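PDB 3ERV: putative C39-like peptidase from Bacillus anthracis, which is of unknown function but probably acts as a papain-like cysteine peptidase of the C39-like family, hydrolysing peptide bonds. Local coordinates for residues Gly87-Gly92 and Gly106-Pro111; Arg48-Thr53 and Tyr175-Val180; Glu134-Val139 and Ile183-Glu188. All coordinates share one frame; numbering follows the deposited sequence.

Contact 1. Residues Gly87-Gly92 and Gly106-Pro111; sequences GNPNEG and GVYHGP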
loop_
_atom_site.group_PDB
_atom_site.type_symbol
_atom_site.label_atom_id
_atom_site.label_comp_id
_atom_site.label_asym_id
_atom_site.label_seq_id
_atom_site.Cartn_x
_atom_site.Cartn_y
_atom_site.Cartn_z
ATOM N N GLY A 87 1.237 10.049 -16.200
ATOM C CA GLY A 87 2.039 8.937 -15.682
ATOM C C GLY A 87 1.161 7.806 -15.217
ATOM O O GLY A 87 0.031 8.026 -14.737
ATOM N N ASN A 88 1.690 6.593 -15.349
ATOM C CA ASN A 88 1.020 5.371 -14.932
ATOM C C ASN A 88 1.549 4.893 -13.586
ATOM O O ASN A 88 2.762 4.661 -13.439
ATOM C CB ASN A 88 1.258 4.264 -15.973
ATOM C CG ASN A 88 0.262 3.085 -15.846
ATOM O OD1 ASN A 88 -0.086 2.613 -14.734
ATOM N ND2 ASN A 88 -0.211 2.606 -17.008
ATOM N N PRO A 89 0.653 4.741 -12.589
ATOM C CA PRO A 89 1.175 4.294 -11.263
ATOM C C PRO A 89 1.626 2.834 -11.259
ATOM O O PRO A 89 2.264 2.376 -10.278
ATOM C CB PRO A 89 -0.001 4.499 -10.301
ATOM C CG PRO A 89 -1.270 4.460 -11.229
ATOM C CD PRO A 89 -0.782 5.097 -12.562
ATOM N N ASN A 90 1.280 2.107 -12.332
ATOM C CA ASN A 90 1.839 0.798 -12.568
ATOM C C ASN A 90 3.268 0.864 -13.092
ATOM O O ASN A 90 3.993 -0.136 -13.056
ATOM C CB ASN A 90 0.947 -0.045 -13.487
ATOM C CG ASN A 90 -0.467 -0.276 -12.890
ATOM O OD1 ASN A 90 -0.655 -1.023 -11.926
ATOM N ND2 ASN A 90 -1.458 0.401 -13.467
ATOM N N GLU A 91 3.699 2.032 -13.554
ATOM C CA GLU A 91 5.085 2.164 -14.016
ATOM C C GLU A 91 6.032 2.741 -12.930
ATOM O O GLU A 91 7.160 2.290 -12.764
ATOM C CB GLU A 91 5.164 2.970 -15.288
ATOM C CG GLU A 91 6.433 2.659 -16.059
ATOM C CD GLU A 91 6.713 3.681 -17.169
ATOM O OE1 GLU A 91 5.722 4.232 -17.724
ATOM O OE2 GLU A 91 7.909 3.915 -17.490
ATOM N N GLY A 92 5.541 3.698 -12.170
ATOM C CA GLY A 92 6.320 4.241 -11.068
ATOM C C GLY A 92 5.430 5.110 -10.204
ATOM O O GLY A 92 4.227 5.299 -10.516
ATOM N N GLY A 106 0.413 8.541 -6.593
ATOM C CA GLY A 106 0.809 7.406 -5.734
ATOM C C GLY A 106 1.457 6.395 -6.650
ATOM O O GLY A 106 1.834 6.722 -7.790
ATOM N N VAL A 107 1.562 5.164 -6.179
ATOM C CA VAL A 107 2.259 4.129 -6.920
ATOM C C VAL A 107 1.504 2.842 -6.639
ATOM O O VAL A 107 0.961 2.663 -5.548
ATOM C CB VAL A 107 3.758 4.015 -6.492
ATOM C CG1 VAL A 107 3.845 3.637 -5.008
ATOM C CG2 VAL A 107 4.475 2.962 -7.336
ATOM N N TYR A 108 1.434 1.956 -7.622
ATOM C CA TYR A 108 0.674 0.730 -7.462
ATOM C C TYR A 108 1.612 -0.444 -7.129
ATOM O O TYR A 108 2.799 -0.264 -6.888
ATOM C CB TYR A 108 -0.201 0.474 -8.698
ATOM C CG TYR A 108 -1.487 1.302 -8.732
ATOM C CD1 TYR A 108 -1.822 2.136 -7.655
ATOM C CD2 TYR A 108 -2.401 1.220 -9.822
ATOM C CE1 TYR A 108 -2.990 2.887 -7.647
ATOM C CE2 TYR A 108 -3.597 1.972 -9.821
ATOM C CZ TYR A 108 -3.885 2.806 -8.710
ATOM O OH TYR A 108 -5.050 3.586 -8.635
ATOM N N HIS A 109 1.070 -1.653 -7.111
ATOM C CA HIS A 109 1.779 -2.785 -6.586
ATOM C C HIS A 109 3.079 -3.166 -7.355
ATOM O O HIS A 109 4.040 -3.613 -6.745
ATOM C CB HIS A 109 0.823 -3.987 -6.494
ATOM C CG HIS A 109 0.498 -4.591 -7.826
ATOM N ND1 HIS A 109 1.199 -5.662 -8.346
ATOM C CD2 HIS A 109 -0.424 -4.254 -8.761
ATOM C CE1 HIS A 109 0.714 -5.967 -9.544
ATOM N NE2 HIS A 109 -0.275 -5.129 -9.815
ATOM N N GLY A 110 3.125 -3.000 -8.675
ATOM C CA GLY A 110 4.321 -3.473 -9.426
ATOM C C GLY A 110 5.638 -2.841 -8.954
ATOM O O GLY A 110 6.576 -3.521 -8.457
ATOM N N PRO A 111 5.743 -1.526 -9.115
ATOM C CA PRO A 111 6.927 -0.744 -8.730
ATOM C C PRO A 111 7.135 -0.874 -7.222
ATOM O O PRO A 111 8.253 -0.960 -6.731
ATOM C CB PRO A 111 6.514 0.711 -9.095
ATOM C CG PRO A 111 5.367 0.533 -10.144
ATOM C CD PRO A 111 4.654 -0.698 -9.651
HETATM O O HOH W 1 1.516 -2.308 -10.841
#

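Contact 2. Residues Arg48-Thr53 and Tyr175-Val180; sequences RGCEVT and YNEHCV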
loop_
_atom_site.group_PDB
_atom_site.type_symbol
_atom_site.label_atom_id
_atom_site.label_comp_id
_atom_site.label_asym_id
_atom_site.label_seq_id
_atom_site.Cartn_x
_atom_site.Cartn_y
_atom_site.Cartn_z
ATOM N N ARG A 48 2.949 12.700 0.187
ATOM C CA ARG A 48 2.379 11.562 -0.501
ATOM C C ARG A 48 3.145 10.274 -0.230
ATOM O O ARG A 48 3.405 9.494 -1.152
ATOM C CB ARG A 48 2.274 11.790 -2.013
ATOM C CG ARG A 48 1.252 12.850 -2.397
ATOM C CD ARG A 48 1.046 12.993 -3.918
ATOM N NE ARG A 48 0.271 14.214 -4.231
ATOM C CZ ARG A 48 0.787 15.436 -4.429
ATOM N NH1 ARG A 48 2.114 15.654 -4.399
ATOM N NH2 ARG A 48 -0.033 16.468 -4.692
ATOM N N GLY A 49 3.494 10.043 1.027
ATOM C CA GLY A 49 4.283 8.873 1.353
ATOM C C GLY A 49 3.590 7.640 1.920
ATOM O O GLY A 49 4.256 6.819 2.532
ATOM N N CYS A 50 2.280 7.480 1.733
ATOM C CA CYS A 50 1.574 6.330 2.335
ATOM C C CYS A 50 2.114 4.966 1.847
ATOM O O CYS A 50 2.305 4.068 2.640
ATOM C CB CYS A 50 0.045 6.408 2.151
ATOM S SG CYS A 50 -0.557 6.347 0.422
ATOM N N GLU A 51 2.341 4.796 0.544
ATOM C CA GLU A 51 2.927 3.513 0.092
ATOM C C GLU A 51 4.337 3.199 0.608
ATOM O O GLU A 51 4.620 2.068 1.096
ATOM C CB GLU A 51 2.917 3.443 -1.439
ATOM C CG GLU A 51 1.563 3.735 -2.077
ATOM C CD GLU A 51 1.334 5.160 -2.592
ATOM O OE1 GLU A 51 2.037 6.104 -2.171
ATOM O OE2 GLU A 51 0.367 5.351 -3.403
ATOM N N VAL A 52 5.244 4.163 0.498
ATOM C CA VAL A 52 6.605 3.888 0.959
ATOM C C VAL A 52 6.665 3.780 2.495
ATOM O O VAL A 52 7.535 3.092 3.048
ATOM C CB VAL A 52 7.677 4.892 0.427
ATOM C CG1 VAL A 52 7.774 4.860 -1.131
ATOM C CG2 VAL A 52 7.485 6.352 0.970
ATOM N N THR A 53 5.772 4.483 3.178
ATOM C CA THR A 53 5.771 4.443 4.647
ATOM C C THR A 53 5.250 3.099 5.165
ATOM O O THR A 53 5.823 2.564 6.123
ATOM C CB THR A 53 4.994 5.649 5.266
ATOM O OG1 THR A 53 5.580 6.874 4.804
ATOM C CG2 THR A 53 5.091 5.633 6.780
ATOM N N TYR A 175 -8.578 10.172 -6.070
ATOM C CA TYR A 175 -7.721 10.948 -5.172
ATOM C C TYR A 175 -7.971 10.619 -3.710
ATOM O O TYR A 175 -7.469 11.273 -2.816
ATOM C CB TYR A 175 -7.859 12.441 -5.449
ATOM C CG TYR A 175 -8.058 12.744 -6.926
ATOM C CD1 TYR A 175 -6.966 12.909 -7.789
ATOM C CD2 TYR A 175 -9.355 12.867 -7.461
ATOM C CE1 TYR A 175 -7.155 13.200 -9.149
ATOM C CE2 TYR A 175 -9.572 13.168 -8.822
ATOM C CZ TYR A 175 -8.468 13.321 -9.659
ATOM O OH TYR A 175 -8.685 13.610 -10.997
ATOM N N ASN A 176 -8.767 9.594 -3.501
ATOM C CA ASN A 176 -8.978 8.937 -2.225
ATOM C C ASN A 176 -7.936 7.805 -2.022
ATOM O O ASN A 176 -7.951 7.146 -0.993
ATOM C CB ASN A 176 -10.352 8.193 -2.325
ATOM C CG ASN A 176 -11.525 9.085 -2.069
ATOM O OD1 ASN A 176 -12.001 9.157 -0.937
ATOM N ND2 ASN A 176 -12.023 9.769 -3.117
ATOM N N GLU A 177 -7.135 7.504 -3.051
ATOM C CA GLU A 177 -6.188 6.361 -2.976
ATOM C C GLU A 177 -5.383 6.436 -1.690
ATOM O O GLU A 177 -4.896 7.502 -1.317
ATOM C CB GLU A 177 -5.201 6.347 -4.168
ATOM C CG GLU A 177 -4.210 5.135 -4.176
ATOM C CD GLU A 177 -2.767 5.437 -3.690
ATOM O OE1 GLU A 177 -2.447 6.585 -3.311
ATOM O OE2 GLU A 177 -1.938 4.487 -3.667
ATOM N N HIS A 178 -5.224 5.294 -1.045
ATOM C CA HIS A 178 -4.505 5.205 0.194
ATOM C C HIS A 178 -3.771 3.854 0.346
ATOM O O HIS A 178 -4.051 2.858 -0.364
ATOM C CB HIS A 178 -5.465 5.461 1.360
ATOM C CG HIS A 178 -4.773 5.753 2.667
ATOM N ND1 HIS A 178 -3.630 6.530 2.755
ATOM C CD2 HIS A 178 -5.060 5.370 3.935
ATOM C CE1 HIS A 178 -3.250 6.617 4.018
ATOM N NE2 HIS A 178 -4.096 5.917 4.755
ATOM N N CYS A 179 -2.822 3.792 1.273
ATOM C CA CYS A 179 -2.063 2.549 1.434
ATOM C C CYS A 179 -1.772 2.355 2.890
ATOM O O CYS A 179 -1.339 3.272 3.565
ATOM C CB CYS A 179 -0.769 2.604 0.606
ATOM S SG CYS A 179 0.276 1.154 0.801
ATOM N N VAL A 180 -2.018 1.148 3.373
ATOM C CA VAL A 180 -1.899 0.829 4.801
ATOM C C VAL A 180 -1.300 -0.584 4.949
ATOM O O VAL A 180 -1.171 -1.332 3.979
ATOM C CB VAL A 180 -3.291 0.942 5.580
ATOM C CG1 VAL A 180 -3.982 2.328 5.372
ATOM C CG2 VAL A 180 -4.224 -0.187 5.210
#

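Contact 3. Residues Glu134-Val139 and Ile183-Glu188; sequences ELYKSV and IGYDQE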
loop_
_atom_site.group_PDB
_atom_site.type_symbol
_atom_site.label_atom_id
_atom_site.label_comp_id
_atom_site.label_asym_id
_atom_site.label_seq_id
_atom_site.Cartn_x
_atom_site.Cartn_y
_atom_site.Cartn_z
ATOM N N GLU A 134 -6.183 -15.422 1.438
ATOM C CA GLU A 134 -4.749 -15.534 1.317
ATOM C C GLU A 134 -4.056 -14.496 2.208
ATOM O O GLU A 134 -3.043 -14.801 2.850
ATOM C CB GLU A 134 -4.326 -15.254 -0.125
ATOM C CG GLU A 134 -4.660 -16.360 -1.079
ATOM C CD GLU A 134 -3.737 -17.518 -0.851
ATOM O OE1 GLU A 134 -4.236 -18.577 -0.386
ATOM O OE2 GLU A 134 -2.502 -17.337 -1.084
ATOM N N LEU A 135 -4.580 -13.274 2.201
ATOM C CA LEU A 135 -3.958 -12.199 2.972
ATOM C C LEU A 135 -4.043 -12.503 4.463
ATOM O O LEU A 135 -3.068 -12.328 5.206
ATOM C CB LEU A 135 -4.555 -10.824 2.631
ATOM C CG LEU A 135 -3.941 -10.049 1.440
ATOM C CD1 LEU A 135 -4.096 -10.827 0.143
ATOM C CD2 LEU A 135 -4.538 -8.643 1.290
ATOM N N TYR A 136 -5.201 -12.989 4.887
ATOM C CA TYR A 136 -5.400 -13.368 6.283
ATOM C C TYR A 136 -4.487 -14.545 6.685
ATOM O O TYR A 136 -3.992 -14.607 7.821
ATOM C CB TYR A 136 -6.883 -13.701 6.545
ATOM C CG TYR A 136 -7.831 -12.535 6.325
ATOM C CD1 TYR A 136 -7.510 -11.264 6.768
ATOM C CD2 TYR A 136 -9.075 -12.724 5.718
ATOM C CE1 TYR A 136 -8.369 -10.197 6.584
ATOM C CE2 TYR A 136 -9.945 -11.686 5.545
ATOM C CZ TYR A 136 -9.595 -10.415 5.969
ATOM O OH TYR A 136 -10.466 -9.357 5.779
ATOM N N LYS A 137 -4.261 -15.471 5.752
ATOM C CA LYS A 137 -3.340 -16.559 6.001
ATOM C C LYS A 137 -1.958 -15.985 6.264
ATOM O O LYS A 137 -1.275 -16.438 7.182
ATOM C CB LYS A 137 -3.262 -17.502 4.799
ATOM C CG LYS A 137 -4.253 -18.684 4.860
ATOM C CD LYS A 137 -4.393 -19.393 3.501
ATOM C CE LYS A 137 -3.110 -19.297 2.654
ATOM N NZ LYS A 137 -1.920 -20.036 3.202
ATOM N N SER A 138 -1.545 -15.021 5.434
ATOM C CA SER A 138 -0.233 -14.363 5.597
ATOM C C SER A 138 -0.119 -13.785 7.004
ATOM O O SER A 138 0.855 -14.024 7.707
ATOM C CB SER A 138 -0.029 -13.237 4.577
ATOM O OG SER A 138 1.247 -12.600 4.765
ATOM N N VAL A 139 -1.129 -13.022 7.402
ATOM C CA VAL A 139 -1.121 -12.376 8.704
ATOM C C VAL A 139 -1.082 -13.426 9.810
ATOM O O VAL A 139 -0.329 -13.331 10.789
ATOM C CB VAL A 139 -2.384 -11.517 8.869
ATOM C CG1 VAL A 139 -2.476 -10.964 10.315
ATOM C CG2 VAL A 139 -2.419 -10.401 7.773
ATOM N N ILE A 183 -2.453 -5.733 9.614
ATOM C CA ILE A 183 -1.716 -6.380 10.649
ATOM C C ILE A 183 -2.567 -7.316 11.499
ATOM O O ILE A 183 -2.058 -7.932 12.450
ATOM C CB ILE A 183 -1.023 -5.365 11.588
ATOM C CG1 ILE A 183 -2.052 -4.600 12.452
ATOM C CG2 ILE A 183 0.011 -4.436 10.801
ATOM C CD1 ILE A 183 -1.367 -3.860 13.660
ATOM N N GLY A 184 -3.846 -7.435 11.172
ATOM C CA GLY A 184 -4.717 -8.263 12.003
ATOM C C GLY A 184 -6.163 -8.328 11.542
ATOM O O GLY A 184 -6.578 -7.568 10.669
ATOM N N TYR A 185 -6.928 -9.246 12.124
ATOM C CA TYR A 185 -8.353 -9.385 11.788
ATOM C C TYR A 185 -9.118 -10.117 12.883
ATOM O O TYR A 185 -8.563 -10.950 13.606
ATOM C CB TYR A 185 -8.518 -10.157 10.473
ATOM C CG TYR A 185 -7.937 -11.552 10.506
ATOM C CD1 TYR A 185 -8.734 -12.668 10.812
ATOM C CD2 TYR A 185 -6.578 -11.769 10.234
ATOM C CE1 TYR A 185 -8.195 -13.963 10.839
ATOM C CE2 TYR A 185 -6.041 -13.041 10.258
ATOM C CZ TYR A 185 -6.846 -14.145 10.566
ATOM O OH TYR A 185 -6.273 -15.419 10.597
ATOM N N ASP A 186 -10.399 -9.786 13.010
ATOM C CA ASP A 186 -11.331 -10.653 13.749
ATOM C C ASP A 186 -12.607 -10.841 12.913
ATOM O O ASP A 186 -12.627 -10.526 11.721
ATOM C CB ASP A 186 -11.593 -10.184 15.202
ATOM C CG ASP A 186 -12.200 -8.802 15.286
ATOM O OD1 ASP A 186 -12.953 -8.432 14.365
ATOM O OD2 ASP A 186 -11.936 -8.073 16.271
ATOM N N GLN A 187 -13.660 -11.380 13.518
ATOM C CA GLN A 187 -14.844 -11.710 12.744
ATOM C C GLN A 187 -15.456 -10.439 12.137
ATOM O O GLN A 187 -15.865 -10.401 10.977
ATOM C CB GLN A 187 -15.854 -12.452 13.617
ATOM C CG GLN A 187 -16.648 -13.500 12.859
ATOM C CD GLN A 187 -17.659 -14.219 13.751
ATOM O OE1 GLN A 187 -18.748 -14.608 13.288
ATOM N NE2 GLN A 187 -17.314 -14.393 15.037
ATOM N N GLU A 188 -15.484 -9.384 12.930
ATOM C CA GLU A 188 -16.122 -8.174 12.510
ATOM C C GLU A 188 -15.163 -7.124 11.940
ATOM O O GLU A 188 -15.597 -6.248 11.180
ATOM C CB GLU A 188 -16.857 -7.563 13.705
#

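Contact 1. Residues Gly87-Gly92 and Gly106-Pro111
The carbonyl oxygen of Pro89 joins the two segments by accepting a hydrogen bond from Tyr108 N, with O and N 2.8 Å apart and the N-H...O angle a fairly straight 162°. The donor stands above the plane of the Pro89 carbonyl. Tyr108 is the N-cap residue of helix 109-119, so this bond ties the start of that helix to the tight turn between strands 85-86 and 93-94. The turn is an Asx turn, in which Asn88 OD1 accepts from Asn90 N at 2.8 Å. The same oxygen also receives Asn90 ND2 in the plane of the Asn88 amide; the ND2 bond helps to fix the rotation of the Asn90 amide, and both bonds that of Asn88. Asn88 O adds a second double acceptor, bonded to Glu91 N and Gly92 N. Beside the turn, the Pro89 ring lies alongside Tyr108 and sets its CG over one face of the phenol, 3.8 Å from the centroid and displaced toward the rim, a CH-pi contact. Tyr108 CG stands anti to the carbonyl carbon (chi1 -79°), which carries the ring alongside Pro89. Asn90 OD1 arrives at the edge of that ring, close to its plane and 3.5 Å from Tyr108 CD2, the Asn90 amide being tilted 69° to the phenol. Val171 packs against both Pro89 and Tyr108, whose OH is hydrogen-bonded to Tyr105 OH and Ser172 O. Pro111 sets its CG against the turn, 3.3 Å from Asn90 O, while Val107 CG2 approaches Gly92 C. On the more exposed side, one water bridges the segments: it donates to Asn90 OD1 at 2.7 Å and accepts from Gly110 N at 2.8 Å.

Contact 2. Residues Arg48-Thr53 and Tyr175-Val180
Cys50 and Glu51, on the first turn of helix 50-61, pack closely against Cys179 of strand 177-185. Cys50 SG lies 3.5 Å from Cys179 N, and Glu51 CG meets Cys179 CB at 3.7 Å. The thiol of Cys179 is anti to its backbone N (chi1 177°) and comes 3.6 Å from Glu51 CA, while Val146 and Ile148 cover Cys179 from the neighbouring strand. This packing is consistent with the papain-like fold, in which the helix bearing the cysteine packs against the sheet bearing the histidine. Toward the start of the strand the contact becomes polar and more open to solvent, and rests on carboxylate tips. Partly exposed Glu177 bends at chi2 to bring its carboxylate tip to tip with that of Glu51, the planes 32° apart and the two OE2 atoms at 2.5 Å. Glu51 OE2 also accepts a hydrogen bond from Val107 N. Two acid oxygens so near each other suggest that one of the groups probably carries a proton. His178 turns its ring obliquely to Cys50, with ND1 3.7 Å from Cys50 CB and 3.9 Å from Cys50 SG, and its NE2 is hydrogen-bonded to Asp194 OD1. Gln42, which touches Cys50, may correspond to the oxyanion-hole glutamine of papain. A cysteine at a helix start, facing a histidine that is held by an aspartate, is consistent with the Cys-His-Asp triad of clan CA peptidases, where the cysteine is the nucleophile.

Contact 3. Residues Glu134-Val139 and Ile183-Glu188
The Tyr185 ring carries Tyr136 CB over one face, 4.1 Å from the centroid and displaced toward the rim, and has Val139 CG1 at its edge, near the plane. The two phenols meet obliquely, with centroids 4.8 Å apart and planes inclined at 41°. Their nearest ring atoms are Tyr136 CD1 and Tyr185 CD2, at 3.6 Å. This is helix-on-sheet packing: helix 132-140 covers a face of the antiparallel sheet at the end of strand 177-185, and the axes of segments 134-139 and 183-185 pass 8.4 Å apart, with 117° between their directions. Tyr185 CE2 also comes 3.5 Å from Tyr136 O, against the helix backbone. One turn further along the helix, Val139 lies over the backbone of Ile183 and Gly184. Those two residues both face Tyr191 of the adjacent strand, a classic beta bulge, and the CB of Ile183 is directed away from the helix. Nearby, Val32 touches both Val139 and Tyr185, and Arg206 from the start of helix 206-215 lies against both tyrosines. The buried phenol of Tyr136 is held at its far end, where OH is hydrogen-bonded to Glu210 OE2. Val139 has CG1 anti to its backbone N (chi1 173°), which directs this methyl to within 3.7 Å of Ile183 O.

In the fold
All three contacts are largely buried, but contact 2 is the most central: its centre is about 6 Å from the centre of the chain, those of contacts 1 and 3 about 11 Å and 16 Å. Contacts 2 and 3 share strand 177-185: its beginning meets the probable nucleophile helix, its end the helix 132-140. Contact 1 is nested in the loop closed by contact 2 and touches it directly through Val107 and Glu51; it lies across the chain's centre from contact 3. Chemistry changes accordingly, from turn hydrogen bonds and a bridging water in contact 1, through thiols, imidazole and paired acids in contact 2, to aromatic and aliphatic packing in contact 3.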